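Local coordinates for 4-hydroxyphenylpyruvate dioxygenase (Pseudomonas putida, PDB 5HMQ), which converts 3-dehydroshikimate to protocatechuate with loss of water, using a divalent metal cation, in the breakdown of quinate and shikimate, at residues T60-F65 with F87-E92; R82-F87 with G123-K128; K372-A377 with E399-R404. All blocks are in the same frame, centred on the assembly; numbering follows the deposited sequence.

Contact 1: residues T60-F65 with F87-E92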
ATOM      1  N   THR C  60     -27.762  -4.400  -6.578  1.00 38.09           N
ATOM      2  CA  THR C  60     -28.687  -4.555  -5.464  1.00 37.57           C
ATOM      3  C   THR C  60     -29.056  -3.240  -4.787  1.00 40.71           C
ATOM      4  O   THR C  60     -29.999  -3.222  -3.987  1.00 41.20           O
ATOM      5  CB  THR C  60     -28.095  -5.507  -4.419  1.00 39.18           C
ATOM      6  OG1 THR C  60     -26.881  -4.949  -3.899  1.00 42.56           O
ATOM      7  CG2 THR C  60     -27.789  -6.860  -5.039  1.00 37.90           C
ATOM      8  N   LEU C  61     -28.353  -2.148  -5.087  1.00 38.81           N
ATOM      9  CA  LEU C  61     -28.623  -0.876  -4.429  1.00 36.14           C
ATOM     10  C   LEU C  61     -27.931   0.251  -5.179  1.00 37.11           C
ATOM     11  O   LEU C  61     -26.822   0.074  -5.688  1.00 37.90           O
ATOM     12  CB  LEU C  61     -28.154  -0.897  -2.965  1.00 40.16           C
ATOM     13  CG  LEU C  61     -28.231   0.417  -2.191  1.00 40.12           C
ATOM     14  CD1 LEU C  61     -29.670   0.832  -1.945  1.00 40.08           C
ATOM     15  CD2 LEU C  61     -27.466   0.317  -0.881  1.00 40.41           C
ATOM     16  N   PHE C  62     -28.593   1.403  -5.236  1.00 37.87           N
ATOM     17  CA  PHE C  62     -27.999   2.645  -5.704  1.00 36.88           C
ATOM     18  C   PHE C  62     -27.921   3.604  -4.524  1.00 39.95           C
ATOM     19  O   PHE C  62     -28.890   3.746  -3.772  1.00 38.16           O
ATOM     20  CB  PHE C  62     -28.819   3.259  -6.842  1.00 37.53           C
ATOM     21  CG  PHE C  62     -28.331   4.614  -7.278  1.00 38.11           C
ATOM     22  CD1 PHE C  62     -27.220   4.733  -8.094  1.00 39.08           C
ATOM     23  CD2 PHE C  62     -28.978   5.766  -6.862  1.00 40.14           C
ATOM     24  CE1 PHE C  62     -26.766   5.974  -8.497  1.00 38.79           C
ATOM     25  CE2 PHE C  62     -28.529   7.012  -7.259  1.00 39.48           C
ATOM     26  CZ  PHE C  62     -27.420   7.115  -8.078  1.00 40.23           C
ATOM     27  N   GLN C  63     -26.772   4.253  -4.359  1.00 39.47           N
ATOM     28  CA  GLN C  63     -26.540   5.097  -3.188  1.00 38.02           C
ATOM     29  C   GLN C  63     -25.416   6.102  -3.443  1.00 39.10           C
ATOM     30  O   GLN C  63     -24.565   5.875  -4.304  1.00 42.36           O
ATOM     31  CB  GLN C  63     -26.212   4.225  -1.968  1.00 36.43           C
ATOM     32  CG  GLN C  63     -24.923   3.424  -2.090  1.00 38.19           C
ATOM     33  CD  GLN C  63     -23.937   3.721  -0.975  1.00 40.27           C
ATOM     34  OE1 GLN C  63     -23.778   4.868  -0.562  1.00 44.63           O
ATOM     35  NE2 GLN C  63     -23.273   2.683  -0.479  1.00 40.96           N
ATOM     36  N   PRO C  64     -25.412   7.225  -2.703  1.00 41.03           N
ATOM     37  CA  PRO C  64     -26.405   7.620  -1.702  1.00 39.16           C
ATOM     38  C   PRO C  64     -27.316   8.757  -2.156  1.00 42.14           C
ATOM     39  O   PRO C  64     -27.045   9.406  -3.167  1.00 42.94           O
ATOM     40  CB  PRO C  64     -25.532   8.071  -0.537  1.00 39.72           C
ATOM     41  CG  PRO C  64     -24.358   8.731  -1.225  1.00 42.43           C
ATOM     42  CD  PRO C  64     -24.194   8.048  -2.584  1.00 43.74           C
ATOM     43  N   PHE C  65     -28.390   8.986  -1.405  1.00 43.16           N
ATOM     44  CA  PHE C  65     -29.292  10.115  -1.609  1.00 41.57           C
ATOM     45  C   PHE C  65     -29.356  10.890  -0.299  1.00 41.50           C
ATOM     46  O   PHE C  65     -29.923  10.407   0.687  1.00 42.81           O
ATOM     47  CB  PHE C  65     -30.675   9.642  -2.052  1.00 44.39           C
ATOM     48  CG  PHE C  65     -31.565  10.748  -2.547  1.00 43.78           C
ATOM     49  CD1 PHE C  65     -32.282  11.531  -1.657  1.00 41.59           C
ATOM     50  CD2 PHE C  65     -31.668  11.017  -3.900  1.00 44.29           C
ATOM     51  CE1 PHE C  65     -33.100  12.550  -2.109  1.00 40.85           C
ATOM     52  CE2 PHE C  65     -32.481  12.038  -4.360  1.00 43.16           C
ATOM     53  CZ  PHE C  65     -33.198  12.805  -3.461  1.00 41.31           C
ATOM     54  N   PHE C  87     -34.454   8.235  -9.701  1.00 40.37           N
ATOM     55  CA  PHE C  87     -35.328   7.170 -10.185  1.00 39.39           C
ATOM     56  C   PHE C  87     -35.063   6.865 -11.654  1.00 38.90           C
ATOM     57  O   PHE C  87     -34.949   5.696 -12.045  1.00 41.33           O
ATOM     58  CB  PHE C  87     -36.795   7.551  -9.971  1.00 40.01           C
ATOM     59  CG  PHE C  87     -37.192   7.666  -8.526  1.00 39.85           C
ATOM     60  CD1 PHE C  87     -36.480   7.007  -7.538  1.00 42.50           C
ATOM     61  CD2 PHE C  87     -38.281   8.437  -8.158  1.00 40.20           C
ATOM     62  CE1 PHE C  87     -36.848   7.113  -6.208  1.00 43.49           C
ATOM     63  CE2 PHE C  87     -38.655   8.549  -6.832  1.00 40.51           C
ATOM     64  CZ  PHE C  87     -37.938   7.886  -5.856  1.00 42.51           C
ATOM     65  N   ASP C  88     -34.964   7.907 -12.488  1.00 40.49           N
ATOM     66  CA  ASP C  88     -34.615   7.701 -13.893  1.00 41.67           C
ATOM     67  C   ASP C  88     -33.300   6.948 -14.026  1.00 41.01           C
ATOM     68  O   ASP C  88     -33.172   6.040 -14.856  1.00 42.57           O
ATOM     69  CB  ASP C  88     -34.528   9.039 -14.632  1.00 41.96           C
ATOM     70  CG  ASP C  88     -35.864   9.750 -14.727  1.00 44.53           C
ATOM     71  OD1 ASP C  88     -36.914   9.077 -14.647  1.00 44.33           O
ATOM     72  OD2 ASP C  88     -35.864  10.988 -14.895  1.00 46.24           O
ATOM     73  N   LEU C  89     -32.310   7.314 -13.212  1.00 43.63           N
ATOM     74  CA  LEU C  89     -31.000   6.683 -13.294  1.00 43.14           C
ATOM     75  C   LEU C  89     -31.070   5.211 -12.902  1.00 43.29           C
ATOM     76  O   LEU C  89     -30.435   4.361 -13.538  1.00 42.21           O
ATOM     77  CB  LEU C  89     -30.019   7.443 -12.400  1.00 45.79           C
ATOM     78  CG  LEU C  89     -28.542   7.069 -12.416  1.00 46.80           C
ATOM     79  CD1 LEU C  89     -27.997   7.251 -13.810  1.00 44.67           C
ATOM     80  CD2 LEU C  89     -27.783   7.945 -11.435  1.00 47.08           C
HETATM   81  N   MSE C  90     -31.848   4.893 -11.873  1.00 44.31           N
HETATM   82  CA  MSE C  90     -31.968   3.526 -11.378  1.00 45.22           C
HETATM   83  C   MSE C  90     -32.608   2.592 -12.399  1.00 47.75           C
HETATM   84  O   MSE C  90     -32.203   1.437 -12.532  1.00 49.35           O
HETATM   85  CB  MSE C  90     -32.778   3.507 -10.084  1.00 45.22           C
HETATM   86  CG  MSE C  90     -32.100   4.224  -8.940  1.00 48.41           C
HETATM   87 SE   MSE C  90     -33.359   4.762  -7.568  1.00 54.24          SE
HETATM   88  CE  MSE C  90     -33.949   2.990  -7.000  1.00 51.41           C
ATOM     89  N   GLN C  91     -33.612   3.095 -13.117  1.00 45.05           N
ATOM     90  CA  GLN C  91     -34.258   2.272 -14.133  1.00 44.54           C
ATOM     91  C   GLN C  91     -33.333   2.002 -15.313  1.00 44.99           C
ATOM     92  O   GLN C  91     -33.443   0.950 -15.952  1.00 48.08           O
ATOM     93  CB  GLN C  91     -35.566   2.920 -14.580  1.00 43.20           C
ATOM     94  CG  GLN C  91     -36.701   2.643 -13.606  1.00 46.22           C
ATOM     95  CD  GLN C  91     -37.970   3.408 -13.918  1.00 47.65           C
ATOM     96  OE1 GLN C  91     -37.953   4.385 -14.664  1.00 48.96           O
ATOM     97  NE2 GLN C  91     -39.082   2.965 -13.340  1.00 45.99           N
ATOM     98  N   GLU C  92     -32.404   2.912 -15.610  1.00 46.93           N
ATOM     99  CA  GLU C  92     -31.396   2.589 -16.615  1.00 45.57           C
ATOM    100  C   GLU C  92     -30.352   1.620 -16.074  1.00 45.89           C
ATOM    101  O   GLU C  92     -29.779   0.839 -16.842  1.00 47.17           O
ATOM    102  CB  GLU C  92     -30.719   3.857 -17.123  1.00 46.90           C
ATOM    103  CG  GLU C  92     -31.653   4.847 -17.789  1.00 50.97           C
ATOM    104  CD  GLU C  92     -31.946   4.448 -19.223  1.00 57.43           C
ATOM    105  OE1 GLU C  92     -31.170   3.633 -19.782  1.00 58.54           O
ATOM    106  OE2 GLU C  92     -32.931   4.955 -19.799  1.00 58.69           O
TER

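Contact 2: residues R82-F87 with G123-K128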
ATOM      1  N   ARG C  82     -34.991  16.089  -7.742  1.00 42.48           N
ATOM      2  CA  ARG C  82     -33.747  15.339  -7.626  1.00 44.42           C
ATOM      3  C   ARG C  82     -34.019  13.852  -7.431  1.00 45.39           C
ATOM      4  O   ARG C  82     -33.333  13.006  -8.016  1.00 43.64           O
ATOM      5  CB  ARG C  82     -32.907  15.916  -6.483  1.00 44.02           C
ATOM      6  CG  ARG C  82     -31.617  15.173  -6.180  1.00 46.55           C
ATOM      7  CD  ARG C  82     -30.708  16.009  -5.285  1.00 47.64           C
ATOM      8  NE  ARG C  82     -31.327  16.350  -4.006  1.00 46.82           N
ATOM      9  CZ  ARG C  82     -31.080  15.726  -2.860  1.00 46.71           C
ATOM     10  NH1 ARG C  82     -30.227  14.711  -2.822  1.00 45.17           N
ATOM     11  NH2 ARG C  82     -31.690  16.116  -1.749  1.00 46.88           N
ATOM     12  N   ALA C  83     -35.026  13.512  -6.620  1.00 43.26           N
ATOM     13  CA  ALA C  83     -35.390  12.110  -6.441  1.00 40.43           C
ATOM     14  C   ALA C  83     -35.838  11.478  -7.754  1.00 40.46           C
ATOM     15  O   ALA C  83     -35.466  10.339  -8.060  1.00 40.94           O
ATOM     16  CB  ALA C  83     -36.487  11.983  -5.384  1.00 38.64           C
ATOM     17  N   GLU C  84     -36.628  12.206  -8.548  1.00 41.95           N
ATOM     18  CA  GLU C  84     -37.104  11.656  -9.816  1.00 43.62           C
ATOM     19  C   GLU C  84     -35.951  11.414 -10.784  1.00 42.94           C
ATOM     20  O   GLU C  84     -35.966  10.437 -11.543  1.00 42.27           O
ATOM     21  CB  GLU C  84     -38.144  12.585 -10.441  1.00 43.21           C
ATOM     22  CG  GLU C  84     -39.458  12.671  -9.673  1.00 45.33           C
ATOM     23  CD  GLU C  84     -40.266  11.385  -9.748  1.00 45.28           C
ATOM     24  OE1 GLU C  84     -40.185  10.691 -10.783  1.00 44.70           O
ATOM     25  OE2 GLU C  84     -40.991  11.074  -8.778  1.00 47.95           O
ATOM     26  N   ARG C  85     -34.948  12.298 -10.781  1.00 43.69           N
ATOM     27  CA  ARG C  85     -33.769  12.074 -11.613  1.00 41.45           C
ATOM     28  C   ARG C  85     -33.018  10.821 -11.182  1.00 41.14           C
ATOM     29  O   ARG C  85     -32.508  10.073 -12.024  1.00 43.97           O
ATOM     30  CB  ARG C  85     -32.849  13.296 -11.577  1.00 43.29           C
ATOM     31  CG  ARG C  85     -33.435  14.528 -12.254  1.00 46.57           C
ATOM     32  CD  ARG C  85     -32.373  15.592 -12.513  1.00 45.87           C
ATOM     33  NE  ARG C  85     -31.688  16.003 -11.291  1.00 47.55           N
ATOM     34  CZ  ARG C  85     -32.108  16.975 -10.487  1.00 48.33           C
ATOM     35  NH1 ARG C  85     -33.218  17.642 -10.773  1.00 47.14           N
ATOM     36  NH2 ARG C  85     -31.417  17.277  -9.395  1.00 48.75           N
ATOM     37  N   LYS C  86     -32.928  10.578  -9.873  1.00 40.26           N
ATOM     38  CA  LYS C  86     -32.296   9.348  -9.409  1.00 42.46           C
ATOM     39  C   LYS C  86     -33.125   8.129  -9.796  1.00 42.00           C
ATOM     40  O   LYS C  86     -32.571   7.094 -10.182  1.00 39.31           O
ATOM     41  CB  LYS C  86     -32.075   9.403  -7.898  1.00 44.22           C
ATOM     42  CG  LYS C  86     -31.239  10.593  -7.440  1.00 45.05           C
ATOM     43  CD  LYS C  86     -30.018  10.802  -8.331  1.00 42.76           C
ATOM     44  CE  LYS C  86     -29.402  12.176  -8.103  1.00 44.35           C
ATOM     45  NZ  LYS C  86     -28.309  12.478  -9.074  1.00 45.12           N
ATOM     46  N   PHE C  87     -34.454   8.235  -9.701  1.00 40.37           N
ATOM     47  CA  PHE C  87     -35.328   7.170 -10.185  1.00 39.39           C
ATOM     48  C   PHE C  87     -35.063   6.865 -11.654  1.00 38.90           C
ATOM     49  O   PHE C  87     -34.949   5.696 -12.045  1.00 41.33           O
ATOM     50  CB  PHE C  87     -36.795   7.551  -9.971  1.00 40.01           C
ATOM     51  CG  PHE C  87     -37.192   7.666  -8.526  1.00 39.85           C
ATOM     52  CD1 PHE C  87     -36.480   7.007  -7.538  1.00 42.50           C
ATOM     53  CD2 PHE C  87     -38.281   8.437  -8.158  1.00 40.20           C
ATOM     54  CE1 PHE C  87     -36.848   7.113  -6.208  1.00 43.49           C
ATOM     55  CE2 PHE C  87     -38.655   8.549  -6.832  1.00 40.51           C
ATOM     56  CZ  PHE C  87     -37.938   7.886  -5.856  1.00 42.51           C
ATOM     57  N   GLY C 123     -41.700   7.762  -0.285  1.00 44.96           N
ATOM     58  CA  GLY C 123     -42.128   6.394  -0.530  1.00 41.68           C
ATOM     59  C   GLY C 123     -43.230   6.305  -1.568  1.00 42.34           C
ATOM     60  O   GLY C 123     -43.245   5.389  -2.394  1.00 41.85           O
ATOM     61  N   GLU C 124     -44.167   7.257  -1.540  1.00 43.42           N
ATOM     62  CA  GLU C 124     -45.221   7.289  -2.551  1.00 43.11           C
ATOM     63  C   GLU C 124     -44.644   7.529  -3.941  1.00 42.99           C
ATOM     64  O   GLU C 124     -45.039   6.866  -4.908  1.00 44.40           O
ATOM     65  CB  GLU C 124     -46.251   8.365  -2.205  1.00 43.78           C
ATOM     66  CG  GLU C 124     -47.044   8.089  -0.934  1.00 43.11           C
ATOM     67  CD  GLU C 124     -47.837   9.294  -0.468  1.00 47.69           C
ATOM     68  OE1 GLU C 124     -47.842  10.317  -1.188  1.00 51.54           O
ATOM     69  OE2 GLU C 124     -48.457   9.221   0.615  1.00 47.33           O
ATOM     70  N   HIS C 125     -43.700   8.468  -4.060  1.00 44.65           N
ATOM     71  CA  HIS C 125     -43.061   8.718  -5.349  1.00 43.15           C
ATOM     72  C   HIS C 125     -42.286   7.499  -5.833  1.00 42.36           C
ATOM     73  O   HIS C 125     -42.337   7.155  -7.019  1.00 46.98           O
ATOM     74  CB  HIS C 125     -42.134   9.931  -5.251  1.00 43.70           C
ATOM     75  CG  HIS C 125     -42.839  11.246  -5.368  1.00 45.61           C
ATOM     76  ND1 HIS C 125     -42.708  12.063  -6.470  1.00 48.49           N
ATOM     77  CD2 HIS C 125     -43.685  11.884  -4.526  1.00 43.30           C
ATOM     78  CE1 HIS C 125     -43.440  13.150  -6.299  1.00 47.32           C
ATOM     79  NE2 HIS C 125     -44.042  13.066  -5.127  1.00 45.05           N
ATOM     80  N   ALA C 126     -41.553   6.839  -4.935  1.00 42.14           N
ATOM     81  CA  ALA C 126     -40.821   5.641  -5.334  1.00 42.03           C
ATOM     82  C   ALA C 126     -41.767   4.496  -5.666  1.00 41.11           C
ATOM     83  O   ALA C 126     -41.587   3.807  -6.678  1.00 40.37           O
ATOM     84  CB  ALA C 126     -39.848   5.230  -4.232  1.00 40.52           C
ATOM     85  N   GLY C 127     -42.783   4.280  -4.829  1.00 40.67           N
ATOM     86  CA  GLY C 127     -43.736   3.214  -5.096  1.00 43.13           C
ATOM     87  C   GLY C 127     -44.459   3.386  -6.417  1.00 42.50           C
ATOM     88  O   GLY C 127     -44.700   2.413  -7.137  1.00 40.15           O
ATOM     89  N   LYS C 128     -44.808   4.630  -6.757  1.00 43.40           N
ATOM     90  CA  LYS C 128     -45.495   4.897  -8.017  1.00 41.80           C
ATOM     91  C   LYS C 128     -44.682   4.409  -9.208  1.00 40.47           C
ATOM     92  O   LYS C 128     -45.235   3.850 -10.162  1.00 43.24           O
ATOM     93  CB  LYS C 128     -45.797   6.390  -8.130  1.00 43.49           C
ATOM     94  CG  LYS C 128     -46.409   6.821  -9.449  1.00 43.52           C
ATOM     95  CD  LYS C 128     -46.777   8.294  -9.396  1.00 46.16           C
ATOM     96  CE  LYS C 128     -47.364   8.780 -10.709  1.00 47.71           C
ATOM     97  NZ  LYS C 128     -47.661  10.236 -10.650  1.00 46.92           N
TER
HETATM   98  O   HOH W   1     -42.932   8.981  -8.906  1.00 44.74           O

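Contact 3: residues K372-A377 with E399-R404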
ATOM      1  N   LYS C 372      -4.143 -31.467  14.947  1.00 57.02           N
ATOM      2  CA  LYS C 372      -4.687 -32.761  15.342  1.00 59.45           C
ATOM      3  C   LYS C 372      -5.444 -33.419  14.198  1.00 61.97           C
ATOM      4  O   LYS C 372      -5.305 -34.627  13.971  1.00 63.10           O
ATOM      5  CB  LYS C 372      -5.594 -32.606  16.560  1.00 62.11           C
ATOM      6  CG  LYS C 372      -6.174 -33.913  17.054  1.00 65.71           C
ATOM      7  CD  LYS C 372      -6.884 -33.728  18.377  1.00 67.62           C
ATOM      8  CE  LYS C 372      -7.275 -35.060  18.978  1.00 68.35           C
ATOM      9  NZ  LYS C 372      -7.381 -34.967  20.459  1.00 68.48           N
ATOM     10  N   ASP C 373      -6.244 -32.644  13.474  1.00 58.70           N
ATOM     11  CA  ASP C 373      -7.041 -33.139  12.355  1.00 59.76           C
ATOM     12  C   ASP C 373      -6.518 -32.459  11.092  1.00 61.96           C
ATOM     13  O   ASP C 373      -6.893 -31.322  10.788  1.00 63.47           O
ATOM     14  CB  ASP C 373      -8.525 -32.861  12.583  1.00 55.32           C
ATOM     15  CG  ASP C 373      -9.421 -33.624  11.625  1.00 56.36           C
ATOM     16  OD1 ASP C 373      -8.928 -34.088  10.577  1.00 56.18           O
ATOM     17  OD2 ASP C 373     -10.625 -33.762  11.928  1.00 57.93           O
ATOM     18  N   GLN C 374      -5.663 -33.168  10.354  1.00 59.24           N
ATOM     19  CA  GLN C 374      -5.026 -32.584   9.178  1.00 58.93           C
ATOM     20  C   GLN C 374      -6.038 -32.285   8.079  1.00 59.00           C
ATOM     21  O   GLN C 374      -5.981 -31.224   7.446  1.00 58.24           O
ATOM     22  CB  GLN C 374      -3.933 -33.522   8.668  1.00 57.35           C
ATOM     23  CG  GLN C 374      -3.438 -33.221   7.269  1.00 59.18           C
ATOM     24  CD  GLN C 374      -2.484 -34.282   6.760  1.00 60.26           C
ATOM     25  OE1 GLN C 374      -1.287 -34.253   7.053  1.00 58.47           O
ATOM     26  NE2 GLN C 374      -3.013 -35.236   6.001  1.00 61.35           N
ATOM     27  N   GLN C 375      -6.974 -33.205   7.835  1.00 58.66           N
ATOM     28  CA  GLN C 375      -7.933 -33.006   6.754  1.00 57.12           C
ATOM     29  C   GLN C 375      -8.922 -31.892   7.076  1.00 56.60           C
ATOM     30  O   GLN C 375      -9.356 -31.172   6.170  1.00 57.22           O
ATOM     31  CB  GLN C 375      -8.675 -34.309   6.455  1.00 55.48           C
ATOM     32  CG  GLN C 375      -7.834 -35.336   5.715  1.00 58.29           C
ATOM     33  CD  GLN C 375      -7.313 -34.826   4.385  1.00 61.22           C
ATOM     34  OE1 GLN C 375      -8.084 -34.429   3.511  1.00 60.85           O
ATOM     35  NE2 GLN C 375      -5.993 -34.830   4.226  1.00 62.42           N
ATOM     36  N   ALA C 376      -9.294 -31.741   8.350  1.00 55.53           N
ATOM     37  CA  ALA C 376     -10.174 -30.642   8.735  1.00 54.35           C
ATOM     38  C   ALA C 376      -9.505 -29.294   8.504  1.00 55.47           C
ATOM     39  O   ALA C 376     -10.144 -28.349   8.027  1.00 54.65           O
ATOM     40  CB  ALA C 376     -10.595 -30.788  10.197  1.00 52.21           C
ATOM     41  N   ALA C 377      -8.223 -29.179   8.859  1.00 53.34           N
ATOM     42  CA  ALA C 377      -7.503 -27.931   8.623  1.00 51.38           C
ATOM     43  C   ALA C 377      -7.420 -27.621   7.134  1.00 50.11           C
ATOM     44  O   ALA C 377      -7.623 -26.475   6.718  1.00 48.72           O
ATOM     45  CB  ALA C 377      -6.106 -28.005   9.237  1.00 50.94           C
ATOM     46  N   GLU C 399       5.547 -33.864   2.156  1.00 60.09           N
ATOM     47  CA  GLU C 399       4.523 -34.832   1.791  1.00 58.17           C
ATOM     48  C   GLU C 399       3.190 -34.584   2.488  1.00 57.91           C
ATOM     49  O   GLU C 399       2.200 -35.241   2.148  1.00 59.66           O
ATOM     50  CB  GLU C 399       5.020 -36.254   2.080  1.00 54.58           C
ATOM     51  CG  GLU C 399       6.332 -36.564   1.368  1.00 59.29           C
ATOM     52  CD  GLU C 399       6.558 -38.046   1.145  1.00 62.16           C
ATOM     53  OE1 GLU C 399       5.623 -38.839   1.381  1.00 63.79           O
ATOM     54  OE2 GLU C 399       7.673 -38.417   0.717  1.00 63.00           O
ATOM     55  N   VAL C 400       3.136 -33.652   3.434  1.00 51.25           N
ATOM     56  CA  VAL C 400       1.882 -33.237   4.057  1.00 52.86           C
ATOM     57  C   VAL C 400       1.296 -32.097   3.229  1.00 52.44           C
ATOM     58  O   VAL C 400       2.025 -31.467   2.449  1.00 52.10           O
ATOM     59  CB  VAL C 400       2.100 -32.810   5.518  1.00 52.86           C
ATOM     60  CG1 VAL C 400       2.620 -33.978   6.344  1.00 52.96           C
ATOM     61  CG2 VAL C 400       3.057 -31.627   5.587  1.00 50.49           C
ATOM     62  N   PRO C 401       0.005 -31.800   3.346  1.00 49.37           N
ATOM     63  CA  PRO C 401      -0.548 -30.649   2.625  1.00 51.09           C
ATOM     64  C   PRO C 401      -0.021 -29.333   3.180  1.00 54.78           C
ATOM     65  O   PRO C 401       0.429 -29.236   4.324  1.00 52.31           O
ATOM     66  CB  PRO C 401      -2.061 -30.778   2.841  1.00 47.98           C
ATOM     67  CG  PRO C 401      -2.207 -31.640   4.048  1.00 49.45           C
ATOM     68  CD  PRO C 401      -1.040 -32.577   4.035  1.00 48.54           C
ATOM     69  N   ALA C 402      -0.072 -28.306   2.331  1.00 50.57           N
ATOM     70  CA  ALA C 402       0.393 -26.973   2.681  1.00 48.06           C
ATOM     71  C   ALA C 402      -0.641 -25.935   2.268  1.00 47.43           C
ATOM     72  O   ALA C 402      -1.376 -26.119   1.294  1.00 47.45           O
ATOM     73  CB  ALA C 402       1.743 -26.658   2.021  1.00 46.41           C
ATOM     74  N   VAL C 403      -0.699 -24.844   3.030  1.00 44.20           N
ATOM     75  CA  VAL C 403      -1.556 -23.703   2.730  1.00 44.87           C
ATOM     76  C   VAL C 403      -0.668 -22.490   2.487  1.00 45.90           C
ATOM     77  O   VAL C 403       0.267 -22.235   3.257  1.00 45.53           O
ATOM     78  CB  VAL C 403      -2.560 -23.430   3.866  1.00 43.86           C
ATOM     79  CG1 VAL C 403      -3.385 -22.187   3.560  1.00 44.75           C
ATOM     80  CG2 VAL C 403      -3.458 -24.635   4.076  1.00 42.83           C
ATOM     81  N   ARG C 404      -0.953 -21.751   1.417  1.00 44.12           N
ATOM     82  CA  ARG C 404      -0.148 -20.591   1.060  1.00 42.06           C
ATOM     83  C   ARG C 404      -0.554 -19.400   1.924  1.00 42.90           C
ATOM     84  O   ARG C 404      -1.739 -19.069   2.025  1.00 44.54           O
ATOM     85  CB  ARG C 404      -0.318 -20.271  -0.427  1.00 43.77           C
ATOM     86  CG  ARG C 404       0.557 -19.138  -0.975  1.00 49.20           C
ATOM     87  CD  ARG C 404      -0.072 -18.499  -2.211  1.00 49.25           C
ATOM     88  NE  ARG C 404       0.799 -17.515  -2.856  1.00 50.04           N
ATOM     89  CZ  ARG C 404       0.793 -16.206  -2.631  1.00 51.13           C
ATOM     90  NH1 ARG C 404      -0.051 -15.676  -1.756  1.00 53.50           N
ATOM     91  NH2 ARG C 404       1.640 -15.424  -3.292  1.00 48.20           N
TER

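Contact 1: residues T60-F65 with F87-E92
Strand 60-65 and helix 87-92 come closest at Phe62 and Met90, whose CA atoms are 7.0 Å apart. In Phe62, CG is anti to the backbone N (chi1 174°), which carries the ring toward the helix, where two apolar side chains receive it. At the far end of the ring, CZ lies 3.5 Å from CD2 of Leu89; the leucine crosses the phenylalanine at about a right angle, and this one methyl does the touching. Nearer the strand, CB of Phe62 is 4.0 Å from CG of Met90, a selenomethionine. This is the strand-to-helix half of a beta-alpha-beta unit in the TIM barrel: strand 58-66 belongs to the barrel wall, and helix 76-93 packs on its outside before the chain returns as strand 97-101. A large aromatic suits the layer between wall and helix because it offers a broad apolar surface to both side chains and brings in no polar atom; Met90 crosses it obliquely and also touches Val98. Next along the strand, Gln63 serves the barrel interior, donating from NE2 to Glu32 and to Glu241, a ligand of the catalytic metal. On the helix, SE of Met90 sits at the edge of the Phe87 ring, in its plane.

Contact 2: residues R82-F87 with G123-K128
Glu84 and His125 supply the polar part of this contact, and Phe87 with Ala126 the apolar part. ND1 of His125 donates to OE2 of Glu84 over 3.0 Å in a nearly straight bond (168°). The acceptor lies in the imidazole plane, so the N-H is well aimed, while the oxygen is met on the anti side of the carboxylate. Glu84 reaches across because its chain bends at chi2 (-70°), swinging the carboxylate toward the histidine. A water ties the same groups together again: it donates to Glu84 OE2 at 2.9 Å and to the backbone O of His125 at 2.7 Å. The other oxygen, OE1, forms a salt bridge with Arg129, just beyond the end of helix 112-128.

Beside this polar group, CZ of Phe87 rests 3.7 Å from CB of Ala126, and its CE2 passes along the backbone of His125. Alanine suits the spot, since its small side chain lets the ring come close to the helix backbone. Ile133 of the next strand also touches both Phe87 and Ala126 in this buried layer.

Helices 76-93 and 112-128 are successive members of the outer helical ring of the TIM barrel, and their segments run in the same general direction, inclined by 28°, their axes 10.8 Å apart at closest approach. With one oxygen taking two donors and the other an arginine, the Glu84 carboxylate is pinned in place; it probably remains ionised and may favour a protonated His125.

Contact 3: residues K372-A377 with E399-R404
The flat amide of Gln374 has the ring of Pro401 against one face: CD of Pro401 lies almost directly over CD of Gln374, 3.5 Å away, and the neighbouring ring carbon CG is on the same side. Val400 takes a different position, with its CG1 methyl off one end of the amide. The aliphatic part of the glutamine joins in as well, its CG being 3.8 Å from CG of Pro401. Gln374 gets there by an extended route, with CG anti to the backbone N (chi1 165°) and the chain straight beyond it, and the amide plane is turned broadside to the proline. Its methylenes and amide face pack on a hydrocarbon ring, as suits a polar residue that is only partly exposed.

A second flat group, the carboxylate of Asp373, is used on the helix itself. Its OD1 accepts from the backbone N of Ala376 at 3.3 Å, and the donor stands well above the carboxylate plane. Asp373 is thus the N-cap of helix 374-383, an acceptor where the first turn has no preceding carbonyls to meet its N-H groups. The N-H of Gln374 is taken up by the side chain of Glu415.

Pro401 and Val403 continue the packing on the helix through Leu378 and Ala381. The helix follows strand 363-371 and precedes strands 388-389, 402-404 and 410-414, with 410-414 closing back beside 363-371. That order is the beta-alpha-beta-beta-beta module of the vicinal oxygen chelate fold, and the contact joins the start of the module's helix to the entry of its third strand.

Contacts 1 and 2 are neighbours in the TIM barrel, their centres about 10 Å apart, and share helix 76-93 and Phe87. Contact 1 is buried between the wall and that helix and is wholly apolar; contact 2 lies farther out, between two helices, so a charged and hydrated group joins its hydrophobic part. Phe65, on the same strand as Phe62, bridges them by packing on Ala83 and Lys86 and making a cation-pi contact with Arg82. Contact 3 belongs to the separate dioxygenase-like domain, its centre about 46 Å from that of contact 1. It is partly buried like contact 2; like contact 1 it has no hydrogen bond between its segments, yet it pairs a polar amide with a proline ring.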